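Local coordinates for uncharacterized protein ydaL (Escherichia coli, PDB 3QD7) that binds DNA and has DNA endonuclease activity, the chain here being a fragment of it that holds the Smr domain, at residues A[42-47]-A[125-130]; A[36-41]-A[76-81]. All coordinates share one frame; numbering follows the deposited sequence.

Overall arrangement
Both contacts fasten the chain that runs ahead of strand 49-51 onto one side of the mixed sheet in the Smr alpha/beta fold, and their centres lie about 5 Å apart. Contact 1 is buried and aromatic: the loop after helix 37-40 lays a tyrosine against strand 125-130, with no hydrogen bond between the two segments. Contact 2, nearer the surface, is polar: the short helix 37-40 sends a lysine to the residue just before strand 78-82. The two strands are neighbours in the sheet, paired antiparallel, and Val128 N lies 2.8 Å from Val79 O, a probable hydrogen bond. The division is not strict: Lys38 NZ also bonds Leu130 O, and Tyr44 also touches Asn78.

Contact 1. Residues A[42-47]-A[125-130]; sequences GKYPQQ and ACYVAL
In the alpha/beta/alpha fold of this Smr-domain protein, the loop leading from helix 37-40 to strand 49-51 passes over the sheet, and here Tyr44 reaches down from it to stack on Tyr127 of strand 125-130. The two rings form an offset stack, centroids 4.5 Å apart and planes inclined by 18°, while the side chains themselves cross at about a right angle. Being offset, the rings overlap only in part: the phenol end of Tyr44 lies over the CG-CD1-CE1 side of Tyr127, and Tyr127 CD1 sits toward the rim of the Tyr44 ring, 3.3 Å above its plane. Further back along the Tyr44 ring, CE2 meets Tyr127 CE1 at 3.6 Å.

Neither hydroxyl is bonded across the stack. Tyr44 OH is hydrogen-bonded to Leu39 O in the preceding helix, and Tyr127 OH to His120 ND1; the imidazole of His120 also packs edge-to-face with Tyr44, so three rings are gathered here. With CG anti to its carbonyl carbon (chi1 -68°), Tyr127 turns a face of its ring to the hydroxyl end of Tyr44, where Tyr44 OH rests 3.4 Å from Tyr127 CB and 3.3 Å from Tyr127 CG.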
loop_
_atom_site.group_PDB
_atom_site.type_symbol
_atom_site.label_atom_id
_atom_site.label_comp_id
_atom_site.label_asym_id
_atom_site.label_seq_id
_atom_site.Cartn_x
_atom_site.Cartn_y
_atom_site.Cartn_z
ATOM N N GLY A 42 4.115 -12.542 -7.766
ATOM C CA GLY A 42 4.919 -11.412 -8.206
ATOM C C GLY A 42 6.336 -11.433 -7.636
ATOM O O GLY A 42 6.636 -12.137 -6.668
ATOM N N LYS A 43 7.212 -10.663 -8.263
ATOM C CA LYS A 43 8.587 -10.534 -7.844
ATOM C C LYS A 43 8.670 -9.258 -7.015
ATOM O O LYS A 43 8.237 -8.203 -7.476
ATOM C CB LYS A 43 9.460 -10.410 -9.095
ATOM C CG LYS A 43 10.852 -10.984 -8.970
ATOM C CD LYS A 43 11.716 -10.550 -10.147
ATOM C CE LYS A 43 13.198 -10.580 -9.760
ATOM N NZ LYS A 43 13.946 -9.472 -10.445
ATOM N N TYR A 44 9.198 -9.337 -5.792
ATOM C CA TYR A 44 9.337 -8.125 -4.971
ATOM C C TYR A 44 10.764 -7.806 -4.544
ATOM O O TYR A 44 11.102 -7.963 -3.376
ATOM C CB TYR A 44 8.428 -8.167 -3.748
ATOM C CG TYR A 44 6.968 -8.232 -4.102
ATOM C CD1 TYR A 44 6.187 -7.070 -4.168
ATOM C CD2 TYR A 44 6.362 -9.461 -4.378
ATOM C CE1 TYR A 44 4.835 -7.133 -4.476
ATOM C CE2 TYR A 44 5.024 -9.536 -4.697
ATOM C CZ TYR A 44 4.278 -8.375 -4.748
ATOM O OH TYR A 44 2.967 -8.491 -5.067
ATOM N N PRO A 45 11.595 -7.326 -5.489
ATOM C CA PRO A 45 12.952 -6.926 -5.145
ATOM C C PRO A 45 12.956 -5.709 -4.204
ATOM O O PRO A 45 11.906 -5.088 -3.971
ATOM C CB PRO A 45 13.563 -6.571 -6.506
ATOM C CG PRO A 45 12.417 -6.167 -7.355
ATOM C CD PRO A 45 11.251 -6.991 -6.887
ATOM N N GLN A 46 14.119 -5.366 -3.666
ATOM C CA GLN A 46 14.190 -4.282 -2.692
ATOM C C GLN A 46 13.660 -2.934 -3.201
ATOM O O GLN A 46 13.056 -2.185 -2.442
ATOM C CB GLN A 46 15.612 -4.112 -2.189
ATOM C CG GLN A 46 15.743 -3.092 -1.072
ATOM C CD GLN A 46 17.192 -2.761 -0.813
ATOM O OE1 GLN A 46 18.092 -3.468 -1.279
ATOM N NE2 GLN A 46 17.434 -1.683 -0.078
ATOM N N GLN A 47 13.894 -2.621 -4.469
ATOM C CA GLN A 47 13.530 -1.316 -4.977
ATOM C C GLN A 47 12.024 -1.203 -5.249
ATOM O O GLN A 47 11.506 -0.121 -5.546
ATOM C CB GLN A 47 14.389 -0.930 -6.207
ATOM C CG GLN A 47 14.116 -1.690 -7.498
ATOM C CD GLN A 47 14.829 -3.055 -7.588
ATOM O OE1 GLN A 47 14.499 -3.862 -8.458
ATOM N NE2 GLN A 47 15.806 -3.313 -6.691
ATOM N N ALA A 125 2.760 -6.029 6.188
ATOM C CA ALA A 125 3.029 -5.464 4.847
ATOM C C ALA A 125 1.944 -5.796 3.892
ATOM O O ALA A 125 1.191 -6.759 4.118
ATOM C CB ALA A 125 4.376 -6.003 4.310
ATOM N N CYS A 126 1.838 -5.060 2.796
ATOM C CA CYS A 126 0.915 -5.489 1.756
ATOM C C CYS A 126 1.497 -5.397 0.346
ATOM O O CYS A 126 2.329 -4.523 0.042
ATOM C CB CYS A 126 -0.440 -4.775 1.868
ATOM S SG CYS A 126 -0.363 -3.050 1.459
ATOM N N TYR A 127 1.067 -6.343 -0.480
ATOM C CA TYR A 127 1.356 -6.420 -1.904
ATOM C C TYR A 127 0.407 -5.485 -2.576
ATOM O O TYR A 127 -0.765 -5.438 -2.199
ATOM C CB TYR A 127 0.998 -7.812 -2.442
ATOM C CG TYR A 127 1.865 -8.918 -1.936
ATOM C CD1 TYR A 127 3.201 -8.680 -1.640
ATOM C CD2 TYR A 127 1.369 -10.216 -1.777
ATOM C CE1 TYR A 127 4.023 -9.672 -1.196
ATOM C CE2 TYR A 127 2.196 -11.230 -1.325
ATOM C CZ TYR A 127 3.526 -10.936 -1.042
ATOM O OH TYR A 127 4.387 -11.892 -0.599
ATOM N N VAL A 128 0.871 -4.804 -3.612
ATOM C CA VAL A 128 0.023 -3.909 -4.361
ATOM C C VAL A 128 0.195 -4.217 -5.859
ATOM O O VAL A 128 1.328 -4.304 -6.358
ATOM C CB VAL A 128 0.382 -2.405 -4.061
ATOM C CG1 VAL A 128 -0.576 -1.437 -4.773
ATOM C CG2 VAL A 128 0.453 -2.129 -2.565
ATOM N N ALA A 129 -0.925 -4.382 -6.570
ATOM C CA ALA A 129 -0.880 -4.560 -8.024
ATOM C C ALA A 129 -1.029 -3.205 -8.713
ATOM O O ALA A 129 -1.952 -2.448 -8.415
ATOM C CB ALA A 129 -1.952 -5.543 -8.506
ATOM N N LEU A 130 -0.115 -2.928 -9.633
ATOM C CA LEU A 130 -0.080 -1.658 -10.342
ATOM C C LEU A 130 -0.333 -1.898 -11.836
ATOM O O LEU A 130 0.235 -2.822 -12.422
ATOM C CB LEU A 130 1.293 -0.994 -10.139
ATOM C CG LEU A 130 1.578 0.049 -9.045
ATOM C CD1 LEU A 130 0.728 0.001 -7.826
ATOM C CD2 LEU A 130 3.002 0.006 -8.634
#

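Contact 2. Residues A[36-41]-A[76-81]; sequences LDKLRS and LRNVLI
Lys38, on the short helix 37-40, reaches across to the residue just before strand 78-82 and donates a hydrogen bond from NZ to the backbone carbonyl Arg77 O, 3.1 Å away. The C=O...NZ angle is 130°, and the amine is tilted 19° from the carbonyl plane. An extended first half, with CG anti to the backbone N, carries the chain outward; the turn at chi3 (81°) then sets CE 3.3 Å from Arg77 O. On the way, Lys38 CG passes 3.6 Å from Asn78 OD1, so CG meets the Asn78 amide oxygen and CE the Arg77 carbonyl. This is the close side of the contact, where a helix is tied to the sheet of the Smr fold: NZ is also hydrogen-bonded to Leu130 O, so one amine holds the carbonyl just ahead of strand 78-82 and the last one of strand 125-130. Cut back to an alanine, Lys38 would probably leave Leu130 O and Arg77 O without its N-H groups, Arg77 O keeping the likely bond from Leu130 N, and the helix less firmly held. The exposed side is looser. There the side chain of Arg77 crosses that of Lys38 at about a right angle, and Lys38 CD lies over one face of the guanidinium, 4.1 Å from Arg77 NH1. No bond joins these like charges, and Lys38 NZ stays 4.5 Å from Arg77 NE.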
loop_
_atom_site.group_PDB
_atom_site.type_symbol
_atom_site.label_atom_id
_atom_site.label_comp_id
_atom_site.label_asym_id
_atom_site.label_seq_id
_atom_site.Cartn_x
_atom_site.Cartn_y
_atom_site.Cartn_z
ATOM N N LEU A 36 -4.680 -10.969 -10.226
ATOM C CA LEU A 36 -4.561 -11.295 -8.822
ATOM C C LEU A 36 -3.411 -12.254 -8.487
ATOM O O LEU A 36 -2.845 -12.207 -7.382
ATOM C CB LEU A 36 -5.918 -11.776 -8.314
ATOM C CG LEU A 36 -6.997 -10.666 -8.328
ATOM C CD1 LEU A 36 -6.520 -9.435 -7.553
ATOM C CD2 LEU A 36 -7.484 -10.248 -9.746
ATOM N N ASP A 37 -3.067 -13.116 -9.441
ATOM C CA ASP A 37 -1.877 -13.965 -9.343
ATOM C C ASP A 37 -0.611 -13.130 -9.365
ATOM O O ASP A 37 0.423 -13.530 -8.834
ATOM C CB ASP A 37 -1.842 -14.994 -10.477
ATOM C CG ASP A 37 -2.052 -16.420 -9.981
ATOM O OD1 ASP A 37 -2.839 -16.629 -9.027
ATOM O OD2 ASP A 37 -1.411 -17.337 -10.538
ATOM N N LYS A 38 -0.706 -11.963 -9.996
ATOM C CA LYS A 38 0.343 -10.947 -9.953
ATOM C C LYS A 38 0.694 -10.579 -8.518
ATOM O O LYS A 38 1.848 -10.270 -8.218
ATOM C CB LYS A 38 -0.124 -9.705 -10.734
ATOM C CG LYS A 38 0.975 -8.808 -11.236
ATOM C CD LYS A 38 0.434 -7.791 -12.226
ATOM C CE LYS A 38 -0.206 -6.624 -11.522
ATOM N NZ LYS A 38 -0.201 -5.375 -12.335
ATOM N N LEU A 39 -0.298 -10.618 -7.629
ATOM C CA LEU A 39 -0.098 -10.280 -6.225
ATOM C C LEU A 39 0.660 -11.365 -5.501
ATOM O O LEU A 39 1.545 -11.066 -4.691
ATOM C CB LEU A 39 -1.430 -10.054 -5.505
ATOM C CG LEU A 39 -2.270 -8.803 -5.772
ATOM C CD1 LEU A 39 -3.579 -8.822 -4.980
ATOM C CD2 LEU A 39 -1.483 -7.572 -5.434
ATOM N N ARG A 40 0.303 -12.619 -5.793
ATOM C CA ARG A 40 0.811 -13.797 -5.083
ATOM C C ARG A 40 2.214 -14.176 -5.556
ATOM O O ARG A 40 3.149 -14.275 -4.753
ATOM C CB ARG A 40 -0.139 -14.986 -5.320
ATOM C CG ARG A 40 -0.340 -15.883 -4.107
ATOM C CD ARG A 40 -0.741 -17.310 -4.509
ATOM N NE ARG A 40 -0.560 -18.225 -3.376
ATOM C CZ ARG A 40 0.534 -18.955 -3.150
ATOM N NH1 ARG A 40 1.574 -18.910 -3.986
ATOM N NH2 ARG A 40 0.585 -19.743 -2.080
ATOM N N SER A 41 2.327 -14.365 -6.872
ATOM C CA SER A 41 3.504 -14.897 -7.553
ATOM C C SER A 41 4.340 -13.781 -8.205
ATOM O O SER A 41 5.171 -14.033 -9.085
ATOM C CB SER A 41 3.025 -15.935 -8.596
ATOM O OG SER A 41 3.960 -16.133 -9.654
ATOM N N LEU A 76 6.865 -0.486 -12.793
ATOM C CA LEU A 76 6.677 -1.572 -11.802
ATOM C C LEU A 76 5.228 -2.033 -11.791
ATOM O O LEU A 76 4.319 -1.216 -11.757
ATOM C CB LEU A 76 7.094 -1.127 -10.394
ATOM C CG LEU A 76 8.578 -1.199 -9.997
ATOM C CD1 LEU A 76 9.460 -0.432 -10.932
ATOM C CD2 LEU A 76 8.793 -0.699 -8.590
ATOM N N ARG A 77 5.025 -3.341 -11.810
ATOM C CA ARG A 77 3.697 -3.924 -11.892
ATOM C C ARG A 77 3.185 -4.346 -10.523
ATOM O O ARG A 77 1.997 -4.547 -10.333
ATOM C CB ARG A 77 3.696 -5.089 -12.871
ATOM C CG ARG A 77 3.976 -4.632 -14.300
ATOM C CD ARG A 77 4.139 -5.809 -15.222
ATOM N NE ARG A 77 2.855 -6.440 -15.488
ATOM C CZ ARG A 77 2.718 -7.696 -15.893
ATOM N NH1 ARG A 77 1.512 -8.179 -16.142
ATOM N NH2 ARG A 77 3.792 -8.472 -16.052
ATOM N N ASN A 78 4.098 -4.469 -9.575
ATOM C CA ASN A 78 3.732 -4.728 -8.190
ATOM C C ASN A 78 4.758 -4.202 -7.225
ATOM O O ASN A 78 5.943 -4.173 -7.515
ATOM C CB ASN A 78 3.433 -6.201 -7.935
ATOM C CG ASN A 78 4.353 -7.113 -8.693
ATOM O OD1 ASN A 78 3.991 -7.632 -9.756
ATOM N ND2 ASN A 78 5.560 -7.312 -8.162
ATOM N N VAL A 79 4.267 -3.743 -6.081
ATOM C CA VAL A 79 5.130 -3.189 -5.061
ATOM C C VAL A 79 4.689 -3.699 -3.715
ATOM O O VAL A 79 3.557 -4.189 -3.562
ATOM C CB VAL A 79 5.183 -1.646 -5.097
ATOM C CG1 VAL A 79 5.774 -1.201 -6.406
ATOM C CG2 VAL A 79 3.768 -1.016 -4.904
ATOM N N LEU A 80 5.616 -3.623 -2.770
ATOM C CA LEU A 80 5.400 -4.018 -1.396
ATOM C C LEU A 80 5.411 -2.799 -0.493
ATOM O O LEU A 80 6.356 -2.004 -0.514
ATOM C CB LEU A 80 6.531 -4.974 -0.950
ATOM C CG LEU A 80 6.490 -5.482 0.498
ATOM C CD1 LEU A 80 5.258 -6.366 0.690
ATOM C CD2 LEU A 80 7.746 -6.283 0.748
ATOM N N ILE A 81 4.384 -2.644 0.336
ATOM C CA ILE A 81 4.440 -1.588 1.336
ATOM C C ILE A 81 4.482 -2.161 2.747
ATOM O O ILE A 81 3.613 -2.934 3.131
ATOM C CB ILE A 81 3.275 -0.576 1.191
ATOM C CG1 ILE A 81 3.188 -0.010 -0.243
ATOM C CG2 ILE A 81 3.424 0.554 2.231
ATOM C CD1 ILE A 81 1.960 0.857 -0.429
#